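PDB 4QOQ: catalase from Bacillus pumilus, which catalyses the breakdown of hydrogen peroxide to water and oxygen as a haem catalase, here with guaiacol bound. Local coordinates for residues A[97-102]-A[150-155]; A[110-115]-A[186-191]. All coordinates share one frame; numbering follows the deposited sequence. Where two conformers were deposited one is given.

Both contacts lie in the catalase core of one chain, their centres about 16 Å apart. Along the chain their segments alternate: 97-102, 110-115, 150-155, 186-191. Segment 97-102 and residue Asp110 belong to the connection between the antiparallel strands 88-96 and 113-120. Contact 1 joins this connection to the end of helix 143-150. Contact 2 joins its far end and the start of strand 113-120 to the loop after helix 175-181. The two meet at Asp110, whose OD2 probably accepts hydrogen bonds from the backbone N of Val98 and of Ile99. Both touch the same guaiacol, so together they build part of its binding site.

Contact 1: residues A[97-102]-A[150-155]; sequences TVIHPK and LKPDPV. With JZ3 (Guaiacol), chain G.
Ile99 and Lys151 meet through a backbone carbonyl and an ammonium group. Lys151 NZ donates to Ile99 O over 2.7 Å, tilted 25° from the carbonyl plane. The lysine chain bends at chi2 (-85°), and this bend turns its end back to the carbonyl. Its CD passes alongside Ile99 CG2.

The apolar layer lies beside this bond. Ile99 CD1 packs on Leu150 CB at 3.6 Å, and the two side chains cross at about a right angle. The branch CG2 of Ile99 stands anti to the backbone N and faces the Leu150 carbonyl and Pro152 CD. Ile99 CG2 also covers one face of the His100 ring, near its rim. Pro152 CG approaches the same imidazole obliquely.

Further out, a water lies 2.8 Å from Val98 O and 2.9 Å from His100 O, within hydrogen-bonding distance of both. It links to Lys151 NZ only weakly. The ammonium group also donates to Val55 O, and Arg50 of a second subunit brings a like charge close. Phe240 of that subunit meets the His100 ring edge-to-face.

Leu150 also packs on Tyr164 and Met168 of helix 161-169. Its CD1 lies 3.7 Å from the guaiacol methyl carbon CAA, while Ile99 CG1 lies 3.8 Å from guaiacol OAB. Lys151 is the first residue to leave helix 143-150. The contact is thus a junction of a helix end with a loop, forming an apolar wall of the guaiacol site beside a subunit interface.

Contact 2: residues A[110-115]-A[186-191]; sequences DPRGFA and GIPANY. With JZ3 (Guaiacol), chain G; HEM (protoporphyrin IX containing Fe), chain E.
Arg112 and Pro188 form the close part of this contact. The two side chains come from opposite directions, and Pro188 CD lies over one guanidinium face, 3.5 Å above its plane and toward the rim. Pro188 CG also touches Arg112 CD, at 3.9 Å. The arginine chain bends at chi2 (58°), which sets its planar end beside the 186-188 backbone.

Backbone bonding fixes the same region. Asp110 N donates to Gly186 O over 3.0 Å, in the carbonyl plane and fairly straight at 163°. Arg112 NH1 turns back to Asp110 O at 2.8 Å, with the acceptor nearly in the guanidinium plane. Leu108 O also receives a bond from NH1, and Glu106 O one from NH2. These bonds hold the guanidinium in place.

Toward Tyr191 the packing is looser. Arg112 CG meets the edge of the tyrosine ring at CE1, in the ring plane, and the guanidinium and ring planes are 58° apart. The phenol OH reaches on to Glu106 OE2. This looser side is still buried, not open to solvent.

Beyond Arg112 the chain enters strand 113-120 beside the haem. Gly113 CA lies 3.4 Å from haem methyl CMD, so backbone packs directly on the haem edge.

The side chain of Asp110 leaves the backbone away from segment 186-191, and its OD1 meets guaiacol. Guaiacol OAB donates to Asp110 OD1 over 2.8 Å, and Gln159 NE2 also bonds the ligand. Guaiacol OAG, the methoxy oxygen, lies only 2.6 Å from Asp110 OD1, so the exact ligand pose is somewhat doubtful. The buried arginine has mainly backbone carbonyls as partners, and their dipoles probably stabilise its positive charge. Asp110 OD2 accepts from Val98 N and Ile99 N; with the bond to Gly186 O, these probably fix the carboxylate so that OD1 meets the ligand.

Contact 1: residues A[97-102]-A[150-155]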
loop_
_atom_site.group_PDB
_atom_site.type_symbol
_atom_site.label_atom_id
_atom_site.label_comp_id
_atom_site.label_asym_id
_atom_site.label_seq_id
_atom_site.Cartn_x
_atom_site.Cartn_y
_atom_site.Cartn_z
ATOM N N THR A 97 -5.874 -24.703 -6.857
ATOM C CA THR A 97 -6.380 -25.283 -5.653
ATOM C C THR A 97 -7.048 -24.212 -4.838
ATOM O O THR A 97 -7.290 -23.110 -5.369
ATOM C CB THR A 97 -5.249 -26.017 -4.886
ATOM O OG1 THR A 97 -4.246 -25.098 -4.490
ATOM C CG2 THR A 97 -4.587 -27.122 -5.779
ATOM N N VAL A 98 -7.349 -24.466 -3.566
ATOM C CA VAL A 98 -8.089 -23.488 -2.795
ATOM C C VAL A 98 -7.405 -22.970 -1.511
ATOM O O VAL A 98 -7.277 -21.760 -1.315
ATOM C CB VAL A 98 -9.502 -24.004 -2.417
ATOM C CG1 VAL A 98 -10.238 -22.946 -1.597
ATOM C CG2 VAL A 98 -10.319 -24.329 -3.652
ATOM N N ILE A 99 -7.062 -23.857 -0.617
ATOM C CA ILE A 99 -6.819 -23.463 0.738
ATOM C C ILE A 99 -5.340 -23.071 0.984
ATOM O O ILE A 99 -5.092 -22.099 1.702
ATOM C CB ILE A 99 -7.286 -24.567 1.715
ATOM C CG1 ILE A 99 -8.821 -24.575 1.726
ATOM C CG2 ILE A 99 -6.774 -24.380 3.095
ATOM C CD1 ILE A 99 -9.564 -23.342 2.243
ATOM N N HIS A 100 -4.431 -23.867 0.485
ATOM C CA HIS A 100 -3.031 -23.641 0.925
ATOM C C HIS A 100 -2.374 -22.577 0.096
ATOM O O HIS A 100 -2.900 -22.150 -0.980
ATOM C CB HIS A 100 -2.247 -24.954 0.978
ATOM C CG HIS A 100 -2.708 -25.868 2.070
ATOM N ND1 HIS A 100 -2.180 -25.833 3.348
ATOM C CD2 HIS A 100 -3.724 -26.753 2.106
ATOM C CE1 HIS A 100 -2.794 -26.742 4.090
ATOM N NE2 HIS A 100 -3.747 -27.283 3.375
ATOM N N PRO A 101 -1.216 -22.066 0.583
ATOM C CA PRO A 101 -0.636 -20.845 -0.081
ATOM C C PRO A 101 0.027 -21.137 -1.437
ATOM O O PRO A 101 0.059 -22.294 -1.902
ATOM C CB PRO A 101 0.412 -20.384 0.931
ATOM C CG PRO A 101 -0.089 -20.926 2.274
ATOM C CD PRO A 101 -0.641 -22.250 1.948
ATOM N N LYS A 102 0.626 -20.088 -2.028
ATOM C CA LYS A 102 1.559 -20.233 -3.142
ATOM C C LYS A 102 2.624 -21.227 -2.717
ATOM O O LYS A 102 3.009 -21.293 -1.544
ATOM C CB LYS A 102 2.196 -18.861 -3.507
ATOM C CG LYS A 102 1.232 -17.959 -4.263
ATOM C CD LYS A 102 1.931 -16.616 -4.527
ATOM C CE LYS A 102 3.115 -16.789 -5.473
ATOM N NZ LYS A 102 2.652 -17.217 -6.831
ATOM N N LEU A 150 -10.959 -24.154 7.494
ATOM C CA LEU A 150 -10.252 -25.002 6.577
ATOM C C LEU A 150 -8.793 -24.652 6.455
ATOM O O LEU A 150 -7.935 -25.529 6.271
ATOM C CB LEU A 150 -10.866 -24.868 5.183
ATOM C CG LEU A 150 -12.228 -25.553 4.963
ATOM C CD1 LEU A 150 -12.906 -24.993 3.744
ATOM C CD2 LEU A 150 -11.951 -27.070 4.773
ATOM N N LYS A 151 -8.498 -23.380 6.599
ATOM C CA LYS A 151 -7.092 -22.880 6.545
ATOM C C LYS A 151 -6.262 -23.469 7.663
ATOM O O LYS A 151 -6.771 -23.817 8.746
ATOM C CB LYS A 151 -7.051 -21.333 6.642
ATOM C CG LYS A 151 -7.438 -20.635 5.340
ATOM C CD LYS A 151 -6.323 -20.477 4.371
ATOM C CE LYS A 151 -6.751 -19.817 3.088
ATOM N NZ LYS A 151 -5.507 -19.436 2.240
ATOM N N PRO A 152 -4.914 -23.531 7.450
ATOM C CA PRO A 152 -4.049 -23.820 8.567
ATOM C C PRO A 152 -4.442 -23.093 9.848
ATOM O O PRO A 152 -4.788 -21.917 9.858
ATOM C CB PRO A 152 -2.678 -23.415 8.059
ATOM C CG PRO A 152 -2.745 -23.763 6.561
ATOM C CD PRO A 152 -4.181 -23.377 6.177
ATOM N N ASP A 153 -4.374 -23.825 10.968
ATOM C CA ASP A 153 -4.655 -23.297 12.261
ATOM C C ASP A 153 -3.838 -22.060 12.529
ATOM O O ASP A 153 -2.665 -22.016 12.135
ATOM C CB ASP A 153 -4.396 -24.432 13.274
ATOM C CG ASP A 153 -4.553 -24.022 14.715
ATOM O OD1 ASP A 153 -3.751 -23.207 15.173
ATOM O OD2 ASP A 153 -5.322 -24.673 15.492
ATOM N N PRO A 154 -4.461 -21.019 13.138
ATOM C CA PRO A 154 -3.820 -19.745 13.226
ATOM C C PRO A 154 -2.674 -19.712 14.234
ATOM O O PRO A 154 -1.921 -18.762 14.262
ATOM C CB PRO A 154 -4.940 -18.780 13.661
ATOM C CG PRO A 154 -5.953 -19.676 14.361
ATOM C CD PRO A 154 -5.849 -20.947 13.612
ATOM N N VAL A 155 -2.573 -20.759 15.061
ATOM C CA VAL A 155 -1.397 -20.910 15.952
ATOM C C VAL A 155 -0.301 -21.771 15.313
ATOM O O VAL A 155 0.882 -21.437 15.394
ATOM C CB VAL A 155 -1.871 -21.520 17.306
ATOM C CG1 VAL A 155 -0.755 -21.531 18.295
ATOM C CG2 VAL A 155 -3.071 -20.782 17.848
HETATM C CAA JZ3 G . -11.642 -27.112 1.048
HETATM O OAG JZ3 G . -10.939 -28.343 0.869
HETATM C CAI JZ3 G . -10.503 -29.264 1.807
HETATM C CAF JZ3 G . -11.368 -30.258 2.270
HETATM C CAD JZ3 G . -10.983 -31.223 3.185
HETATM C CAC JZ3 G . -9.683 -31.234 3.666
HETATM C CAE JZ3 G . -8.762 -30.278 3.243
HETATM C CAH JZ3 G . -9.105 -29.267 2.324
HETATM O OAB JZ3 G . -8.165 -28.329 1.929
HETATM O O HOH W 1 -5.015 -20.152 -1.036
#

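Contact 2: residues A[110-115]-A[186-191]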
loop_
_atom_site.group_PDB
_atom_site.type_symbol
_atom_site.label_atom_id
_atom_site.label_comp_id
_atom_site.label_asym_id
_atom_site.label_seq_id
_atom_site.Cartn_x
_atom_site.Cartn_y
_atom_site.Cartn_z
ATOM N N ASP A 110 -9.077 -30.764 -2.405
ATOM C CA ASP A 110 -9.630 -29.419 -2.480
ATOM C C ASP A 110 -10.511 -29.424 -3.702
ATOM O O ASP A 110 -10.187 -30.084 -4.681
ATOM C CB ASP A 110 -8.477 -28.360 -2.707
ATOM C CG ASP A 110 -8.269 -27.371 -1.542
ATOM O OD1 ASP A 110 -9.079 -27.337 -0.568
ATOM O OD2 ASP A 110 -7.196 -26.622 -1.556
ATOM N N PRO A 111 -11.511 -28.525 -3.721
ATOM C CA PRO A 111 -12.039 -28.122 -5.042
ATOM C C PRO A 111 -10.903 -27.546 -5.866
ATOM O O PRO A 111 -9.881 -27.130 -5.302
ATOM C CB PRO A 111 -13.117 -27.082 -4.708
ATOM C CG PRO A 111 -13.409 -27.321 -3.259
ATOM C CD PRO A 111 -12.128 -27.732 -2.645
ATOM N N ARG A 112 -11.083 -27.516 -7.183
ATOM C CA ARG A 112 -10.156 -26.847 -8.051
ATOM C C ARG A 112 -10.936 -25.689 -8.668
ATOM O O ARG A 112 -12.063 -25.863 -9.165
ATOM C CB ARG A 112 -9.656 -27.784 -9.149
ATOM C CG ARG A 112 -8.263 -28.381 -8.884
ATOM C CD ARG A 112 -8.188 -29.147 -7.600
ATOM N NE ARG A 112 -6.907 -29.815 -7.398
ATOM C CZ ARG A 112 -6.597 -30.457 -6.269
ATOM N NH1 ARG A 112 -7.470 -30.532 -5.250
ATOM N NH2 ARG A 112 -5.402 -30.983 -6.114
ATOM N N GLY A 113 -10.280 -24.561 -8.726
ATOM C CA GLY A 113 -10.786 -23.402 -9.435
ATOM C C GLY A 113 -10.670 -23.580 -10.901
ATOM O O GLY A 113 -9.725 -24.208 -11.394
ATOM N N PHE A 114 -11.642 -22.986 -11.608
ATOM C CA PHE A 114 -11.775 -23.074 -13.033
ATOM C C PHE A 114 -12.344 -21.718 -13.478
ATOM O O PHE A 114 -13.553 -21.573 -13.614
ATOM C CB PHE A 114 -12.787 -24.196 -13.372
ATOM C CG PHE A 114 -12.691 -24.727 -14.800
ATOM C CD1 PHE A 114 -12.737 -23.905 -15.870
ATOM C CD2 PHE A 114 -12.655 -26.116 -15.034
ATOM C CE1 PHE A 114 -12.718 -24.408 -17.184
ATOM C CE2 PHE A 114 -12.649 -26.616 -16.327
ATOM C CZ PHE A 114 -12.658 -25.781 -17.392
ATOM N N ALA A 115 -11.471 -20.737 -13.638
ATOM C CA ALA A 115 -11.913 -19.349 -13.872
ATOM C C ALA A 115 -11.653 -18.996 -15.315
ATOM O O ALA A 115 -10.489 -19.104 -15.741
ATOM C CB ALA A 115 -11.176 -18.433 -12.942
ATOM N N GLY A 186 -12.086 -35.328 -5.182
ATOM C CA GLY A 186 -11.439 -34.282 -4.366
ATOM C C GLY A 186 -9.970 -34.081 -4.730
ATOM O O GLY A 186 -9.409 -33.072 -4.358
ATOM N N ILE A 187 -9.372 -34.996 -5.516
ATOM C CA ILE A 187 -7.979 -34.854 -6.011
ATOM C C ILE A 187 -8.005 -35.181 -7.499
ATOM O O ILE A 187 -7.657 -36.304 -7.931
ATOM C CB ILE A 187 -6.963 -35.738 -5.295
ATOM C CG1 ILE A 187 -7.168 -35.725 -3.756
ATOM C CG2 ILE A 187 -5.544 -35.268 -5.701
ATOM C CD1 ILE A 187 -6.168 -36.585 -2.994
ATOM N N PRO A 188 -8.335 -34.206 -8.319
ATOM C CA PRO A 188 -8.114 -34.418 -9.752
ATOM C C PRO A 188 -6.703 -34.778 -10.132
ATOM O O PRO A 188 -5.741 -34.317 -9.504
ATOM C CB PRO A 188 -8.533 -33.059 -10.401
ATOM C CG PRO A 188 -9.406 -32.403 -9.349
ATOM C CD PRO A 188 -8.894 -32.865 -8.006
ATOM N N ALA A 189 -6.545 -35.581 -11.184
ATOM C CA ALA A 189 -5.211 -35.981 -11.620
ATOM C C ALA A 189 -4.336 -34.822 -12.099
ATOM O O ALA A 189 -3.084 -34.847 -11.913
ATOM C CB ALA A 189 -5.273 -37.036 -12.692
ATOM N N ASN A 190 -4.998 -33.855 -12.746
ATOM C CA ASN A 190 -4.379 -32.639 -13.190
ATOM C C ASN A 190 -5.475 -31.656 -13.578
ATOM O O ASN A 190 -6.696 -31.978 -13.407
ATOM C CB ASN A 190 -3.397 -32.946 -14.319
ATOM C CG ASN A 190 -4.054 -33.657 -15.454
ATOM O OD1 ASN A 190 -4.963 -33.148 -16.078
ATOM N ND2 ASN A 190 -3.609 -34.882 -15.707
ATOM N N TYR A 191 -5.108 -30.500 -14.125
ATOM C CA TYR A 191 -6.094 -29.517 -14.477
ATOM C C TYR A 191 -6.843 -29.771 -15.806
ATOM O O TYR A 191 -7.977 -29.265 -15.992
ATOM C CB TYR A 191 -5.445 -28.133 -14.554
ATOM C CG TYR A 191 -4.895 -27.605 -13.260
ATOM C CD1 TYR A 191 -5.653 -27.588 -12.087
ATOM C CD2 TYR A 191 -3.655 -27.007 -13.232
ATOM C CE1 TYR A 191 -5.155 -27.040 -10.907
ATOM C CE2 TYR A 191 -3.143 -26.476 -12.073
ATOM C CZ TYR A 191 -3.862 -26.490 -10.903
ATOM O OH TYR A 191 -3.312 -25.910 -9.756
HETATM C CAA JZ3 G . -11.642 -27.112 1.048
HETATM O OAG JZ3 G . -10.939 -28.343 0.869
HETATM C CAI JZ3 G . -10.503 -29.264 1.807
HETATM C CAF JZ3 G . -11.368 -30.258 2.270
HETATM C CAD JZ3 G . -10.983 -31.223 3.185
HETATM C CAC JZ3 G . -9.683 -31.234 3.666
HETATM C CAE JZ3 G . -8.762 -30.278 3.243
HETATM C CAH JZ3 G . -9.105 -29.267 2.324
HETATM O OAB JZ3 G . -8.165 -28.329 1.929
HETATM C CHA HEM E . -10.784 -16.787 -5.563
HETATM C CHB HEM E . -14.068 -15.046 -2.424
HETATM C CHC HEM E . -16.951 -18.930 -3.406
HETATM C CHD HEM E . -14.077 -20.006 -7.156
HETATM C C1A HEM E . -11.411 -16.018 -4.595
HETATM C C2A HEM E . -10.892 -14.799 -4.057
HETATM C C3A HEM E . -11.834 -14.314 -3.189
HETATM C C4A HEM E . -12.922 -15.210 -3.202
HETATM C CMA HEM E . -11.855 -13.044 -2.341
HETATM C CAA HEM E . -9.562 -14.199 -4.451
HETATM C CBA HEM E . -9.705 -13.504 -5.827
HETATM C CGA HEM E . -8.527 -12.663 -6.298
HETATM O O1A HEM E . -8.437 -12.296 -7.505
HETATM O O2A HEM E . -7.694 -12.246 -5.478
HETATM C C1B HEM E . -15.126 -15.984 -2.438
HETATM C C2B HEM E . -16.322 -15.841 -1.628
HETATM C C3B HEM E . -17.113 -16.910 -1.866
HETATM C C4B HEM E . -16.413 -17.736 -2.887
HETATM C CMB HEM E . -16.646 -14.737 -0.653
HETATM C CAB HEM E . -18.460 -17.183 -1.302
HETATM C CBB HEM E . -19.258 -16.159 -0.910
HETATM C C1C HEM E . -16.435 -19.535 -4.538
HETATM C C2C HEM E . -17.180 -20.315 -5.423
HETATM C C3C HEM E . -16.372 -20.605 -6.494
HETATM C C4C HEM E . -15.128 -19.995 -6.275
HETATM C CMC HEM E . -18.628 -20.763 -5.247
HETATM C CAC HEM E . -16.756 -21.328 -7.699
HETATM C CBC HEM E . -18.036 -21.369 -7.979
HETATM C C1D HEM E . -12.961 -19.218 -6.984
HETATM C C2D HEM E . -11.855 -19.292 -7.932
HETATM C C3D HEM E . -10.935 -18.408 -7.483
HETATM C C4D HEM E . -11.485 -17.794 -6.249
HETATM C CMD HEM E . -11.787 -20.212 -9.158
HETATM C CAD HEM E . -9.593 -18.170 -8.157
HETATM C CBD HEM E . -9.707 -17.226 -9.392
HETATM C CGD HEM E . -8.326 -16.946 -9.979
HETATM O O1D HEM E . -7.852 -17.814 -10.764
HETATM O O2D HEM E . -7.681 -15.894 -9.668
HETATM N NA HEM E . -12.679 -16.257 -4.055
HETATM N NB HEM E . -15.272 -17.109 -3.192
HETATM N NC HEM E . -15.259 -19.301 -5.114
HETATM N ND HEM E . -12.717 -18.306 -6.001
HETATM FE FE HEM E . -13.919 -17.771 -4.646
#